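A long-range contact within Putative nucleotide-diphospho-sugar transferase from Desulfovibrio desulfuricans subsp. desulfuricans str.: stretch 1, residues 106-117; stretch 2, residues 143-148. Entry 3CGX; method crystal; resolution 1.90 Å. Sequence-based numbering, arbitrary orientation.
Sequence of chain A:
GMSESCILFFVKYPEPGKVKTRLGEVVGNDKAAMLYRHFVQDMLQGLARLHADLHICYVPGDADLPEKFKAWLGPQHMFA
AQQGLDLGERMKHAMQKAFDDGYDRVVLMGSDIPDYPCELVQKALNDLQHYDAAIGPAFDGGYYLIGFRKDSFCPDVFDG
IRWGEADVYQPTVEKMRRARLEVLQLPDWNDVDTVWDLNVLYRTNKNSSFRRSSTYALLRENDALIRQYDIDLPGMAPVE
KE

Stretch 1, residues 106-117: VVLMGSDIPDYP
Stretch 2 (143-148) YYLIGF

Backbone hydrogen bonds hold the two stretches together in pairs. Leu108 N donates to Ile146 O at 2.8 Å, and Ile146 N returns a bond to Leu108 O at 3.0 Å. Val106 N to Phe148 O and Phe148 N to Val106 O are both 3.1 Å. Gly110 N adds a bond to Tyr144 O at 3.2 Å. All five are close to linear, with N-H...O angles of 155-172°. The bonds join two antiparallel strands, 106-109 and 145-148, which run side by side, with their N-to-C directions at 166° and their axes 4.6 Å apart at closest approach.

Beyond the strands, Tyr116 OH donates to Tyr144 OH at 2.8 Å. Tyr116 closes a type I turn that starts at Ile113; Tyr116 N bonds Ile113 O at 2.9 Å.

Val107-Gly147 and Met109-Leu145 are the non-hydrogen-bonded pairs, with CA-CA distances of 4.1 and 4.3 Å. CA-H...O contacts accompany these pairs: Val107 CA lies 3.5 Å from Ile146 O, Leu145 CA 3.3 Å from Leu108 O, and Met109 CA 3.3 Å from Tyr144 O. Gly147 suits its site, since a CB there would clash with Val107 CG1.

The backbone is extended (Leu108 phi/psi -118/129, Ile146 -139/139), but Tyr144 turns a corner at -99/-15. Val107, Met109 and Leu145 share one face. Met109 is selenomethionine, chi1 p, chi2 t, chi3 m; its CB is 4.3 Å from Leu145 CB. Val107 is m and Leu145 t,t. Val106, Leu108, Ile146 and Phe148 occupy the other face. Leu108 and Ile146 are both t,t, with Leu108 CB 4.3 Å from Ile146 CG2.

Tyr144 (chi1 p, chi2 82°) packs against Ile113 (p,t), with Tyr144 CD1 and Ile113 CD1 3.5 Å apart. Tyr116 (chi1 t, chi2 76°) meets the Tyr144 ring obliquely, with centroids 4.9 Å apart and planes at 58°.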

ATOM      1  N   VAL A 106      -6.181  -8.666  10.218  1.00 22.08           N
ATOM      2  CA  VAL A 106      -6.190  -8.064   8.918  1.00 22.42           C
ATOM      3  C   VAL A 106      -5.302  -6.837   8.855  1.00 21.36           C
ATOM      4  O   VAL A 106      -5.358  -5.985   9.716  1.00 21.48           O
ATOM      5  CB  VAL A 106      -7.649  -7.644   8.516  1.00 22.35           C
ATOM      6  CG1 VAL A 106      -7.669  -6.988   7.143  1.00 20.79           C
ATOM      7  CG2 VAL A 106      -8.591  -8.845   8.573  1.00 21.68           C
ATOM      8  N   VAL A 107      -4.457  -6.789   7.826  1.00 21.48           N
ATOM      9  CA  VAL A 107      -3.664  -5.590   7.549  1.00 21.02           C
ATOM     10  C   VAL A 107      -4.033  -5.050   6.165  1.00 22.05           C
ATOM     11  O   VAL A 107      -4.271  -5.798   5.212  1.00 24.58           O
ATOM     12  CB  VAL A 107      -2.095  -5.799   7.699  1.00 23.09           C
ATOM     13  CG1 VAL A 107      -1.723  -6.276   9.151  1.00 22.57           C
ATOM     14  CG2 VAL A 107      -1.607  -6.743   6.706  1.00 28.97           C
ATOM     15  N   LEU A 108      -4.131  -3.733   6.086  1.00 21.81           N
ATOM     16  CA  LEU A 108      -4.426  -3.053   4.829  1.00 25.25           C
ATOM     17  C   LEU A 108      -3.231  -2.143   4.503  1.00 22.94           C
ATOM     18  O   LEU A 108      -2.775  -1.365   5.320  1.00 24.06           O
ATOM     19  CB  LEU A 108      -5.760  -2.297   4.945  1.00 25.04           C
ATOM     20  CG  LEU A 108      -6.372  -1.546   3.753  1.00 24.36           C
ATOM     21  CD1 LEU A 108      -7.876  -1.247   4.045  1.00 21.43           C
ATOM     22  CD2 LEU A 108      -5.615  -0.282   3.470  1.00 20.90           C
HETATM   23  N   MSE A 109      -2.718  -2.250   3.291  1.00 20.25           N
HETATM   24  CA  MSE A 109      -1.605  -1.446   2.894  1.00 21.39           C
HETATM   25  C   MSE A 109      -1.711  -0.971   1.488  1.00 23.41           C
HETATM   26  O   MSE A 109      -2.407  -1.569   0.668  1.00 23.06           O
HETATM   27  CB  MSE A 109      -0.347  -2.280   3.044  1.00 25.32           C
HETATM   28  CG  MSE A 109      -0.227  -3.425   2.074  1.00 27.38           C
HETATM   29 SE   MSE A 109       1.297  -4.574   2.682  0.75 28.49          SE
HETATM   30  CE  MSE A 109       2.751  -3.352   2.396  1.00 25.74           C
ATOM     31  N   GLY A 110      -0.984   0.098   1.210  1.00 22.73           N
ATOM     32  CA  GLY A 110      -0.974   0.693  -0.112  1.00 23.85           C
ATOM     33  C   GLY A 110       0.111   0.131  -1.023  1.00 23.41           C
ATOM     34  O   GLY A 110       0.876  -0.769  -0.656  1.00 25.78           O
ATOM     35  N   SER A 111       0.190   0.698  -2.214  1.00 21.16           N
ATOM     36  CA  SER A 111       1.048   0.135  -3.236  1.00 23.20           C
ATOM     37  C   SER A 111       2.111   1.108  -3.751  1.00 26.18           C
ATOM     38  O   SER A 111       2.620   0.938  -4.868  1.00 25.69           O
ATOM     39  CB  SER A 111       0.173  -0.324  -4.425  1.00 23.26           C
ATOM     40  OG  SER A 111      -0.817   0.612  -4.738  1.00 21.98           O
ATOM     41  N   ASP A 112       2.448   2.082  -2.919  1.00 27.65           N
ATOM     42  CA  ASP A 112       3.424   3.147  -3.269  1.00 28.72           C
ATOM     43  C   ASP A 112       4.764   2.988  -2.556  1.00 26.54           C
ATOM     44  O   ASP A 112       5.560   3.914  -2.553  1.00 26.87           O
ATOM     45  CB  ASP A 112       2.845   4.540  -2.880  1.00 28.16           C
ATOM     46  CG  ASP A 112       1.594   4.866  -3.646  1.00 39.88           C
ATOM     47  OD1 ASP A 112       1.624   4.853  -4.905  1.00 37.62           O
ATOM     48  OD2 ASP A 112       0.551   5.025  -2.995  1.00 42.24           O
ATOM     49  N   ILE A 113       5.000   1.789  -2.004  1.00 25.12           N
ATOM     50  CA  ILE A 113       6.187   1.473  -1.223  1.00 24.91           C
ATOM     51  C   ILE A 113       6.857   0.199  -1.703  1.00 25.03           C
ATOM     52  O   ILE A 113       6.985  -0.798  -0.925  1.00 24.46           O
ATOM     53  CB  ILE A 113       5.834   1.402   0.332  1.00 24.59           C
ATOM     54  CG1 ILE A 113       4.632   0.498   0.616  1.00 28.12           C
ATOM     55  CG2 ILE A 113       5.626   2.825   0.933  1.00 26.66           C
ATOM     56  CD1 ILE A 113       4.496   0.142   2.065  1.00 25.87           C
ATOM     57  N   PRO A 114       7.367   0.231  -2.952  1.00 24.33           N
ATOM     58  CA  PRO A 114       7.776  -0.998  -3.618  1.00 24.60           C
ATOM     59  C   PRO A 114       8.913  -1.731  -2.967  1.00 25.44           C
ATOM     60  O   PRO A 114       9.062  -2.915  -3.157  1.00 25.26           O
ATOM     61  CB  PRO A 114       8.151  -0.517  -5.011  1.00 26.87           C
ATOM     62  CG  PRO A 114       8.537   0.899  -4.833  1.00 25.53           C
ATOM     63  CD  PRO A 114       7.598   1.410  -3.827  1.00 23.03           C
ATOM     64  N   ASP A 115       9.728  -1.031  -2.204  1.00 25.71           N
ATOM     65  CA  ASP A 115      10.878  -1.667  -1.556  1.00 25.57           C
ATOM     66  C   ASP A 115      10.590  -2.138  -0.126  1.00 24.46           C
ATOM     67  O   ASP A 115      11.513  -2.440   0.636  1.00 21.03           O
ATOM     68  CB  ASP A 115      12.118  -0.752  -1.507  1.00 22.39           C
ATOM     69  CG  ASP A 115      11.900   0.545  -0.713  1.00 25.57           C
ATOM     70  OD1 ASP A 115      10.760   1.050  -0.536  1.00 22.34           O
ATOM     71  OD2 ASP A 115      12.928   1.118  -0.273  1.00 28.22           O
ATOM     72  N   TYR A 116       9.327  -2.118   0.273  1.00 22.65           N
ATOM     73  CA  TYR A 116       9.019  -2.452   1.636  1.00 25.30           C
ATOM     74  C   TYR A 116       9.308  -3.928   1.872  1.00 26.98           C
ATOM     75  O   TYR A 116       8.810  -4.765   1.140  1.00 26.46           O
ATOM     76  CB  TYR A 116       7.558  -2.206   1.955  1.00 22.22           C
ATOM     77  CG  TYR A 116       7.267  -2.178   3.448  1.00 17.28           C
ATOM     78  CD1 TYR A 116       7.619  -1.068   4.220  1.00 19.04           C
ATOM     79  CD2 TYR A 116       6.618  -3.213   4.073  1.00 19.75           C
ATOM     80  CE1 TYR A 116       7.340  -1.013   5.579  1.00 26.75           C
ATOM     81  CE2 TYR A 116       6.324  -3.153   5.428  1.00 22.39           C
ATOM     82  CZ  TYR A 116       6.695  -2.062   6.167  1.00 20.58           C
ATOM     83  OH  TYR A 116       6.394  -1.989   7.526  1.00 20.60           O
ATOM     84  N   PRO A 117      10.074  -4.255   2.916  1.00 26.38           N
ATOM     85  CA  PRO A 117      10.322  -5.692   3.092  1.00 26.14           C
ATOM     86  C   PRO A 117       9.104  -6.487   3.578  1.00 23.86           C
ATOM     87  O   PRO A 117       8.484  -6.163   4.581  1.00 27.77           O
ATOM     88  CB  PRO A 117      11.493  -5.729   4.078  1.00 28.11           C
ATOM     89  CG  PRO A 117      11.671  -4.355   4.606  1.00 29.57           C
ATOM     90  CD  PRO A 117      10.612  -3.461   4.023  1.00 27.02           C
ATOM     91  N   TYR A 143      -0.347   7.310   6.579  1.00 29.89           N
ATOM     92  CA  TYR A 143       0.121   5.947   6.918  1.00 27.66           C
ATOM     93  C   TYR A 143       0.059   5.026   5.716  1.00 25.63           C
ATOM     94  O   TYR A 143      -0.818   5.157   4.885  1.00 27.16           O
ATOM     95  CB  TYR A 143      -0.650   5.389   8.111  1.00 28.13           C
ATOM     96  CG  TYR A 143      -2.164   5.365   8.040  1.00 27.22           C
ATOM     97  CD1 TYR A 143      -2.839   4.289   7.460  1.00 23.31           C
ATOM     98  CD2 TYR A 143      -2.929   6.409   8.576  1.00 31.14           C
ATOM     99  CE1 TYR A 143      -4.223   4.258   7.427  1.00 26.14           C
ATOM    100  CE2 TYR A 143      -4.337   6.374   8.557  1.00 26.08           C
ATOM    101  CZ  TYR A 143      -4.975   5.289   7.990  1.00 26.94           C
ATOM    102  OH  TYR A 143      -6.359   5.203   7.964  1.00 27.45           O
ATOM    103  N   TYR A 144       1.020   4.118   5.631  1.00 24.58           N
ATOM    104  CA  TYR A 144       1.139   3.203   4.525  1.00 26.12           C
ATOM    105  C   TYR A 144       0.545   1.829   4.858  1.00 25.41           C
ATOM    106  O   TYR A 144       0.341   0.980   3.974  1.00 22.58           O
ATOM    107  CB  TYR A 144       2.602   3.043   4.113  1.00 26.32           C
ATOM    108  CG  TYR A 144       3.498   2.409   5.182  1.00 20.96           C
ATOM    109  CD1 TYR A 144       3.559   1.000   5.362  1.00 19.91           C
ATOM    110  CD2 TYR A 144       4.298   3.191   5.980  1.00 23.63           C
ATOM    111  CE1 TYR A 144       4.375   0.420   6.317  1.00 23.79           C
ATOM    112  CE2 TYR A 144       5.123   2.604   6.961  1.00 23.61           C
ATOM    113  CZ  TYR A 144       5.180   1.227   7.105  1.00 21.51           C
ATOM    114  OH  TYR A 144       6.000   0.739   8.103  1.00 21.84           O
ATOM    115  N   LEU A 145       0.315   1.604   6.145  1.00 22.70           N
ATOM    116  CA  LEU A 145      -0.311   0.367   6.623  1.00 23.28           C
ATOM    117  C   LEU A 145      -1.156   0.615   7.878  1.00 21.12           C
ATOM    118  O   LEU A 145      -0.795   1.417   8.746  1.00 23.51           O
ATOM    119  CB  LEU A 145       0.743  -0.725   6.886  1.00 21.09           C
ATOM    120  CG  LEU A 145       0.317  -2.130   7.391  1.00 27.33           C
ATOM    121  CD1 LEU A 145       1.332  -3.226   6.916  1.00 23.96           C
ATOM    122  CD2 LEU A 145       0.088  -2.180   8.956  1.00 22.65           C
ATOM    123  N   ILE A 146      -2.298  -0.055   7.939  1.00 20.47           N
ATOM    124  CA  ILE A 146      -3.128  -0.079   9.153  1.00 20.89           C
ATOM    125  C   ILE A 146      -3.652  -1.511   9.352  1.00 21.13           C
ATOM    126  O   ILE A 146      -4.013  -2.175   8.390  1.00 21.92           O
ATOM    127  CB  ILE A 146      -4.281   0.965   9.110  1.00 21.97           C
ATOM    128  CG1 ILE A 146      -4.946   1.036  10.489  1.00 26.61           C
ATOM    129  CG2 ILE A 146      -5.259   0.727   7.894  1.00 23.52           C
ATOM    130  CD1 ILE A 146      -5.771   2.316  10.671  1.00 31.88           C
ATOM    131  N   GLY A 147      -3.659  -1.993  10.579  1.00 24.77           N
ATOM    132  CA  GLY A 147      -4.164  -3.321  10.897  1.00 23.88           C
ATOM    133  C   GLY A 147      -4.869  -3.408  12.215  1.00 22.76           C
ATOM    134  O   GLY A 147      -4.623  -2.627  13.121  1.00 24.18           O
ATOM    135  N   PHE A 148      -5.748  -4.391  12.305  1.00 23.16           N
ATOM    136  CA  PHE A 148      -6.497  -4.693  13.516  1.00 25.06           C
ATOM    137  C   PHE A 148      -6.714  -6.167  13.714  1.00 23.17           C
ATOM    138  O   PHE A 148      -6.682  -6.957  12.780  1.00 22.74           O
ATOM    139  CB  PHE A 148      -7.929  -4.105  13.443  1.00 25.07           C
ATOM    140  CG  PHE A 148      -7.998  -2.612  13.507  1.00 27.65           C
ATOM    141  CD1 PHE A 148      -8.059  -1.955  14.727  1.00 28.61           C
ATOM    142  CD2 PHE A 148      -8.029  -1.865  12.347  1.00 29.60           C
ATOM    143  CE1 PHE A 148      -8.147  -0.561  14.762  1.00 31.02           C
ATOM    144  CE2 PHE A 148      -8.087  -0.463  12.387  1.00 31.43           C
ATOM    145  CZ  PHE A 148      -8.154   0.178  13.580  1.00 28.00           C
TER